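Local coordinates for protein caspase-1 subunit p19/18 (Spodoptera frugiperda, PDB 1M72) that acts as a cysteine endopeptidase of the caspase family, probably in the activation cascade that carries out apoptosis, at residues A149-R154 and F186-G191; S58-K63 and A207-L212. All blocks are in the same frame, centred on the assembly; numbering follows the deposited sequence.

Interaction 1 (A149-R154 and F186-G191); sequences ACQGDR and FSTVPG. With EDO (1,2-ethanediol), chain J.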
ATOM      1  N   ALA C 149       1.560  -2.556  15.468  1.00 20.48           N
ATOM      2  CA  ALA C 149       0.480  -2.097  16.354  1.00 22.61           C
ATOM      3  C   ALA C 149      -0.856  -2.536  15.750  1.00 26.08           C
ATOM      4  O   ALA C 149      -0.938  -2.780  14.530  1.00 28.32           O
ATOM      5  CB  ALA C 149       0.505  -0.565  16.509  1.00 22.60           C
ATOM      6  N   CYS C 150      -1.900  -2.669  16.571  1.00 24.74           N
ATOM      7  CA  CYS C 150      -3.188  -3.079  16.013  1.00 25.80           C
ATOM      8  C   CYS C 150      -3.800  -1.880  15.313  1.00 26.12           C
ATOM      9  O   CYS C 150      -3.522  -0.742  15.700  1.00 19.97           O
ATOM     10  CB  CYS C 150      -4.151  -3.483  17.116  1.00 26.89           C
ATOM     11  SG  CYS C 150      -3.726  -5.028  17.878  1.00 29.77           S
ATOM     12  N   GLN C 151      -4.629  -2.145  14.303  1.00 24.08           N
ATOM     13  CA  GLN C 151      -5.315  -1.082  13.565  1.00 25.79           C
ATOM     14  C   GLN C 151      -6.822  -1.289  13.828  1.00 27.58           C
ATOM     15  O   GLN C 151      -7.671  -0.842  13.055  1.00 26.32           O
ATOM     16  CB  GLN C 151      -5.043  -1.183  12.063  1.00 20.99           C
ATOM     17  CG  GLN C 151      -3.637  -0.886  11.632  1.00 23.70           C
ATOM     18  CD  GLN C 151      -3.615  -0.252  10.234  1.00 26.33           C
ATOM     19  OE1 GLN C 151      -4.050   0.890  10.058  1.00 24.48           O
ATOM     20  NE2 GLN C 151      -3.122  -0.992   9.243  1.00 22.78           N
ATOM     21  N   GLY C 152      -7.130  -1.948  14.942  1.00 26.54           N
ATOM     22  CA  GLY C 152      -8.506  -2.239  15.279  1.00 27.54           C
ATOM     23  C   GLY C 152      -8.613  -3.548  16.039  1.00 29.79           C
ATOM     24  O   GLY C 152      -7.607  -4.118  16.457  1.00 29.76           O
ATOM     25  N   ASP C 153      -9.834  -4.043  16.213  1.00 32.23           N
ATOM     26  CA  ASP C 153     -10.040  -5.269  16.949  1.00 31.34           C
ATOM     27  C   ASP C 153     -10.715  -6.343  16.156  1.00 31.34           C
ATOM     28  O   ASP C 153     -11.284  -7.237  16.732  1.00 33.78           O
ATOM     29  CB  ASP C 153     -10.847  -5.004  18.230  1.00 34.82           C
ATOM     30  CG  ASP C 153     -12.284  -4.438  17.951  1.00 40.18           C
ATOM     31  OD1 ASP C 153     -12.921  -4.748  16.911  1.00 37.79           O
ATOM     32  OD2 ASP C 153     -12.786  -3.685  18.813  1.00 43.47           O
ATOM     33  N   ARG C 154     -10.679  -6.284  14.839  1.00 31.88           N
ATOM     34  CA  ARG C 154     -11.311  -7.351  14.086  1.00 33.13           C
ATOM     35  C   ARG C 154     -10.351  -8.573  14.022  1.00 32.42           C
ATOM     36  O   ARG C 154      -9.127  -8.427  14.195  1.00 30.78           O
ATOM     37  CB  ARG C 154     -11.726  -6.843  12.701  1.00 35.50           C
ATOM     38  CG  ARG C 154     -12.585  -5.590  12.795  1.00 42.63           C
ATOM     39  CD  ARG C 154     -13.672  -5.551  11.734  1.00 48.83           C
ATOM     40  NE  ARG C 154     -14.707  -4.513  11.970  1.00 61.01           N
ATOM     41  CZ  ARG C 154     -15.442  -4.343  13.090  1.00 62.31           C
ATOM     42  NH1 ARG C 154     -15.281  -5.135  14.158  1.00 63.69           N
ATOM     43  NH2 ARG C 154     -16.380  -3.386  13.133  1.00 58.51           N
ATOM     44  N   PHE C 186       2.390  -1.508   7.547  1.00 21.17           N
ATOM     45  CA  PHE C 186       1.666  -1.853   8.769  1.00 22.70           C
ATOM     46  C   PHE C 186       1.650  -3.384   8.907  1.00 20.43           C
ATOM     47  O   PHE C 186       1.492  -4.125   7.923  1.00 20.72           O
ATOM     48  CB  PHE C 186       0.218  -1.318   8.743  1.00 20.88           C
ATOM     49  CG  PHE C 186       0.048   0.073   9.368  1.00 22.21           C
ATOM     50  CD1 PHE C 186       0.192   1.231   8.597  1.00 22.88           C
ATOM     51  CD2 PHE C 186      -0.332   0.210  10.710  1.00 22.86           C
ATOM     52  CE1 PHE C 186      -0.055   2.507   9.144  1.00 25.36           C
ATOM     53  CE2 PHE C 186      -0.581   1.483  11.275  1.00 23.31           C
ATOM     54  CZ  PHE C 186      -0.446   2.624  10.497  1.00 23.99           C
ATOM     55  N   SER C 187       1.856  -3.834  10.131  1.00 18.59           N
ATOM     56  CA  SER C 187       1.851  -5.246  10.490  1.00 17.83           C
ATOM     57  C   SER C 187       0.529  -5.900  10.138  1.00 19.88           C
ATOM     58  O   SER C 187       0.448  -7.103   9.959  1.00 19.43           O
ATOM     59  CB  SER C 187       2.054  -5.400  12.007  1.00 17.33           C
ATOM     60  OG  SER C 187       1.024  -4.740  12.761  1.00 18.50           O
ATOM     61  N   THR C 188      -0.515  -5.092  10.042  1.00 20.58           N
ATOM     62  CA  THR C 188      -1.838  -5.632   9.786  1.00 21.62           C
ATOM     63  C   THR C 188      -2.702  -4.681   8.956  1.00 21.60           C
ATOM     64  O   THR C 188      -2.369  -3.492   8.730  1.00 19.93           O
ATOM     65  CB  THR C 188      -2.543  -5.963  11.159  1.00 21.15           C
ATOM     66  OG1 THR C 188      -3.649  -6.824  10.935  1.00 27.53           O
ATOM     67  CG2 THR C 188      -3.072  -4.658  11.835  1.00 22.51           C
ATOM     68  N   VAL C 189      -3.812  -5.235   8.506  1.00 20.87           N
ATOM     69  CA  VAL C 189      -4.805  -4.557   7.680  1.00 23.15           C
ATOM     70  C   VAL C 189      -5.643  -3.561   8.521  1.00 23.50           C
ATOM     71  O   VAL C 189      -5.857  -3.764   9.722  1.00 21.58           O
ATOM     72  CB  VAL C 189      -5.707  -5.670   7.044  1.00 25.50           C
ATOM     73  CG1 VAL C 189      -7.040  -5.142   6.670  1.00 29.15           C
ATOM     74  CG2 VAL C 189      -5.019  -6.243   5.833  1.00 24.45           C
ATOM     75  N   PRO C 190      -6.117  -2.458   7.910  1.00 22.56           N
ATOM     76  CA  PRO C 190      -6.911  -1.554   8.752  1.00 21.41           C
ATOM     77  C   PRO C 190      -8.113  -2.251   9.375  1.00 22.99           C
ATOM     78  O   PRO C 190      -8.824  -3.029   8.720  1.00 22.87           O
ATOM     79  CB  PRO C 190      -7.321  -0.446   7.780  1.00 25.26           C
ATOM     80  CG  PRO C 190      -6.131  -0.442   6.754  1.00 21.81           C
ATOM     81  CD  PRO C 190      -5.930  -1.922   6.552  1.00 17.74           C
ATOM     82  N   GLY C 191      -8.332  -1.963  10.657  1.00 25.67           N
ATOM     83  CA  GLY C 191      -9.424  -2.559  11.410  1.00 24.42           C
ATOM     84  C   GLY C 191      -9.072  -3.822  12.200  1.00 29.10           C
ATOM     85  O   GLY C 191      -9.826  -4.218  13.105  1.00 29.99           O
TER
HETATM   86  C1  EDO J 507      -4.983  -9.453   9.666  1.00 36.95           C
HETATM   87  O1  EDO J 507      -4.304  -8.363   9.005  1.00 35.84           O
HETATM   88  C2  EDO J 507      -5.600 -10.321   8.619  1.00 35.26           C
HETATM   89  O2  EDO J 507      -6.681  -9.615   8.067  1.00 37.74           O
HETATM   90  O   HOH W   1      -0.255  -2.612  11.828  1.00 37.77           O
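Q151 and G191 lead a loop-to-loop contact at the active-site end of the caspase domain, where the loop after strand 143-148, which carries C150, probably the catalytic nucleophile, meets the loop after strand 182-186. C150 turns away from 186-191 and is covalently linked through SG to a bound peptide, while the contact forms on the other side of its loop. The primary amide of Q151 does most of the side-chain work. It stacks over one face of the F186 ring, the two planes 18° apart, with Q151 CD 3.3 Å from F186 CD2 and OE1 offset toward the rim. From the same amide, Q151 NE2 donates to T188 O at 2.7 Å, the acceptor close to the amide plane but the donor tilted out of the carbonyl plane. CG anti to the carbonyl carbon (chi1 -68°) and a bend at chi2 lay the chain across the ring, past the T188 methyl. Further along, G191 N makes a weak 2.7 Å bond to Q151 O, while R154 N donates to G191 O at 2.8 Å, nearly straight at 161°. Both G152 and G191 have backbone angles that leave no room for a CB. A water bridges A149 O (2.8 Å), S187 OG and T188 N. S187 OG also bonds S194, and T188 OG1 bonds F193 O. O1 of an ethanediol, probably from the crystallisation liquor, accepts from V189 N. Stack and hydrogen bond together fix the rotation of the Q151 amide, and the backbone bonds to G191 add to the tie between the two loops next to C150.

Interaction 2 (S58-K63 and A207-L212); sequences SDNLSK and ALCEEL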
ATOM      1  N   SER C  58      12.636  -5.038  19.021  1.00 25.20           N
ATOM      2  CA  SER C  58      13.527  -3.902  18.996  1.00 24.55           C
ATOM      3  C   SER C  58      14.984  -4.308  18.788  1.00 27.23           C
ATOM      4  O   SER C  58      15.669  -3.714  17.952  1.00 25.65           O
ATOM      5  CB  SER C  58      13.386  -3.112  20.288  1.00 25.12           C
ATOM      6  OG  SER C  58      13.920  -1.807  20.129  1.00 28.61           O
ATOM      7  N   ASP C  59      15.455  -5.305  19.542  1.00 26.32           N
ATOM      8  CA  ASP C  59      16.837  -5.765  19.444  1.00 28.50           C
ATOM      9  C   ASP C  59      17.122  -6.346  18.081  1.00 27.32           C
ATOM     10  O   ASP C  59      18.132  -6.064  17.447  1.00 27.63           O
ATOM     11  CB  ASP C  59      17.124  -6.861  20.476  1.00 35.31           C
ATOM     12  CG  ASP C  59      17.233  -6.318  21.891  1.00 42.33           C
ATOM     13  OD1 ASP C  59      17.456  -5.097  22.053  1.00 42.71           O
ATOM     14  OD2 ASP C  59      17.116  -7.126  22.844  1.00 46.95           O
ATOM     15  N   ASN C  60      16.224  -7.211  17.669  1.00 26.78           N
ATOM     16  CA  ASN C  60      16.307  -7.876  16.384  1.00 29.87           C
ATOM     17  C   ASN C  60      16.324  -6.856  15.207  1.00 27.86           C
ATOM     18  O   ASN C  60      17.143  -6.949  14.315  1.00 25.33           O
ATOM     19  CB  ASN C  60      15.084  -8.790  16.318  1.00 37.53           C
ATOM     20  CG  ASN C  60      15.135  -9.807  15.212  1.00 47.27           C
ATOM     21  OD1 ASN C  60      16.147  -9.953  14.486  1.00 54.07           O
ATOM     22  ND2 ASN C  60      14.020 -10.549  15.068  1.00 49.28           N
ATOM     23  N   LEU C  61      15.434  -5.868  15.218  1.00 28.31           N
ATOM     24  CA  LEU C  61      15.378  -4.921  14.100  1.00 27.41           C
ATOM     25  C   LEU C  61      16.630  -4.026  14.106  1.00 26.31           C
ATOM     26  O   LEU C  61      17.222  -3.730  13.078  1.00 24.24           O
ATOM     27  CB  LEU C  61      14.086  -4.080  14.179  1.00 21.24           C
ATOM     28  CG  LEU C  61      13.913  -3.071  13.039  1.00 21.57           C
ATOM     29  CD1 LEU C  61      13.821  -3.789  11.675  1.00 17.58           C
ATOM     30  CD2 LEU C  61      12.688  -2.242  13.285  1.00 21.83           C
ATOM     31  N   SER C  62      17.008  -3.598  15.290  1.00 28.49           N
ATOM     32  CA  SER C  62      18.187  -2.781  15.464  1.00 31.25           C
ATOM     33  C   SER C  62      19.416  -3.522  14.908  1.00 31.90           C
ATOM     34  O   SER C  62      20.224  -2.949  14.190  1.00 29.63           O
ATOM     35  CB  SER C  62      18.384  -2.496  16.959  1.00 31.43           C
ATOM     36  OG  SER C  62      19.648  -1.903  17.197  1.00 40.12           O
ATOM     37  N   LYS C  63      19.548  -4.803  15.241  1.00 31.98           N
ATOM     38  CA  LYS C  63      20.689  -5.557  14.770  1.00 32.54           C
ATOM     39  C   LYS C  63      20.744  -5.708  13.242  1.00 31.03           C
ATOM     40  O   LYS C  63      21.805  -5.527  12.619  1.00 28.34           O
ATOM     41  CB  LYS C  63      20.715  -6.942  15.418  1.00 36.74           C
ATOM     42  CG  LYS C  63      21.744  -7.882  14.796  1.00 43.53           C
ATOM     43  CD  LYS C  63      22.074  -9.106  15.697  1.00 48.14           C
ATOM     44  CE  LYS C  63      23.149 -10.017  15.025  1.00 48.47           C
ATOM     45  NZ  LYS C  63      23.641 -11.117  15.916  1.00 50.80           N
ATOM     46  N   ALA C 207       9.119 -11.857  11.007  1.00 22.16           N
ATOM     47  CA  ALA C 207       9.223 -12.104   9.584  1.00 21.97           C
ATOM     48  C   ALA C 207      10.040 -11.005   8.887  1.00 21.42           C
ATOM     49  O   ALA C 207      10.845 -11.288   8.014  1.00 23.20           O
ATOM     50  CB  ALA C 207       7.797 -12.230   8.959  1.00 17.22           C
ATOM     51  N   LEU C 208       9.846  -9.754   9.271  1.00 20.18           N
ATOM     52  CA  LEU C 208      10.585  -8.667   8.646  1.00 23.23           C
ATOM     53  C   LEU C 208      12.118  -8.840   8.845  1.00 23.96           C
ATOM     54  O   LEU C 208      12.876  -8.774   7.892  1.00 22.83           O
ATOM     55  CB  LEU C 208      10.125  -7.327   9.234  1.00 21.40           C
ATOM     56  CG  LEU C 208      10.888  -6.087   8.722  1.00 22.82           C
ATOM     57  CD1 LEU C 208      10.697  -5.957   7.190  1.00 20.86           C
ATOM     58  CD2 LEU C 208      10.431  -4.804   9.465  1.00 18.34           C
ATOM     59  N   CYS C 209      12.542  -9.082  10.089  1.00 25.58           N
ATOM     60  CA  CYS C 209      13.943  -9.254  10.430  1.00 27.50           C
ATOM     61  C   CYS C 209      14.570 -10.466   9.743  1.00 31.39           C
ATOM     62  O   CYS C 209      15.726 -10.391   9.261  1.00 32.05           O
ATOM     63  CB  CYS C 209      14.106  -9.327  11.950  1.00 24.47           C
ATOM     64  SG  CYS C 209      13.792  -7.708  12.722  1.00 25.74           S
ATOM     65  N   GLU C 210      13.817 -11.561   9.670  1.00 29.71           N
ATOM     66  CA  GLU C 210      14.304 -12.759   8.991  1.00 33.56           C
ATOM     67  C   GLU C 210      14.514 -12.510   7.486  1.00 33.31           C
ATOM     68  O   GLU C 210      15.534 -12.907   6.925  1.00 32.05           O
ATOM     69  CB  GLU C 210      13.342 -13.950   9.193  1.00 35.53           C
ATOM     70  CG  GLU C 210      13.810 -15.246   8.515  1.00 45.95           C
ATOM     71  CD  GLU C 210      13.010 -16.504   8.944  1.00 55.68           C
ATOM     72  OE1 GLU C 210      11.772 -16.557   8.732  1.00 60.04           O
ATOM     73  OE2 GLU C 210      13.622 -17.460   9.490  1.00 61.02           O
ATOM     74  N   GLU C 211      13.576 -11.840   6.827  1.00 31.58           N
ATOM     75  CA  GLU C 211      13.720 -11.596   5.391  1.00 31.11           C
ATOM     76  C   GLU C 211      14.856 -10.602   5.105  1.00 29.87           C
ATOM     77  O   GLU C 211      15.568 -10.727   4.092  1.00 27.70           O
ATOM     78  CB  GLU C 211      12.407 -11.064   4.821  1.00 31.73           C
ATOM     79  CG  GLU C 211      12.158 -11.445   3.401  1.00 36.35           C
ATOM     80  CD  GLU C 211      12.305 -12.950   3.159  1.00 37.23           C
ATOM     81  OE1 GLU C 211      11.567 -13.748   3.779  1.00 37.75           O
ATOM     82  OE2 GLU C 211      13.163 -13.323   2.338  1.00 38.96           O
ATOM     83  N   LEU C 212      15.005  -9.613   5.991  1.00 28.34           N
ATOM     84  CA  LEU C 212      16.069  -8.627   5.878  1.00 28.53           C
ATOM     85  C   LEU C 212      17.418  -9.310   6.090  1.00 33.14           C
ATOM     86  O   LEU C 212      18.381  -8.976   5.409  1.00 33.51           O
ATOM     87  CB  LEU C 212      15.903  -7.501   6.900  1.00 26.44           C
ATOM     88  CG  LEU C 212      14.813  -6.465   6.567  1.00 28.51           C
ATOM     89  CD1 LEU C 212      14.731  -5.391   7.649  1.00 20.76           C
ATOM     90  CD2 LEU C 212      15.112  -5.822   5.182  1.00 27.03           C
TER
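N60 and L61 on helix 54-67 pack against C209 on helix 203-215, a pair of neighbouring helices covering one side of the central sheet of the caspase fold. The two short axes run nearly parallel, 25° apart and 9.5 Å at closest approach, and C209 is the residue that enters between them. Its thiol stands beside the backbone N, anti to the carbonyl carbon (chi1 -70°), which directs SG into the facing helix. There C209 SG sits above the flat amide of N60, 3.5 Å from N60 CG, and C209 CB lies over the same face: it is 3.3 Å from N60 OD1 and 3.4 Å from N60 ND2. The amide is thus laid against the cysteine by its face rather than offered tip first. C209 SG also abuts the backbone of the next residue, 3.5 Å from L61 CA, and closes on L61 CB as well. The side chain of L61 sets off neither toward nor away from the partner helix; CG anti to the backbone N (chi1 -179°) then carries CD1 to L208 and L212. L61 and L208 meet obliquely, methyl against methyl. L61 also rests on I37 and A104 of the sheet, and L208 on L225 of helix 221-235. The result is a mostly apolar contact with the N60 amide at its side, bonded through OD1 to R213, one residue beyond 207-212 on the same helix as C209. The leucine methyls meet at 4.2 Å between L61 CD1 and L208 CD2 and, one helical turn on, at 4.4 Å between L61 CD1 and L212 CD1.

Overall arrangement
After a short strand 14-15, the chain forms strand 31-39 and helix 54-67; its segment 58-63 meets 207-212, closing a loop of 143 residues in interaction 2. Inside that loop, 149-154 follows strand 143-148 and meets 186-191, after strand 182-186, in interaction 1, which is therefore nested within interaction 2. Part of the linker between is not modelled and is probably removed on maturation, so both interactions probably join the large subunit to the small one. Their centres lie 20 Å apart and their nearest atoms about 9 Å, without touching. Interaction 1 joins two loops at the ends of adjacent parallel strands beside the active site; interaction 2 joins two helices over the sheet.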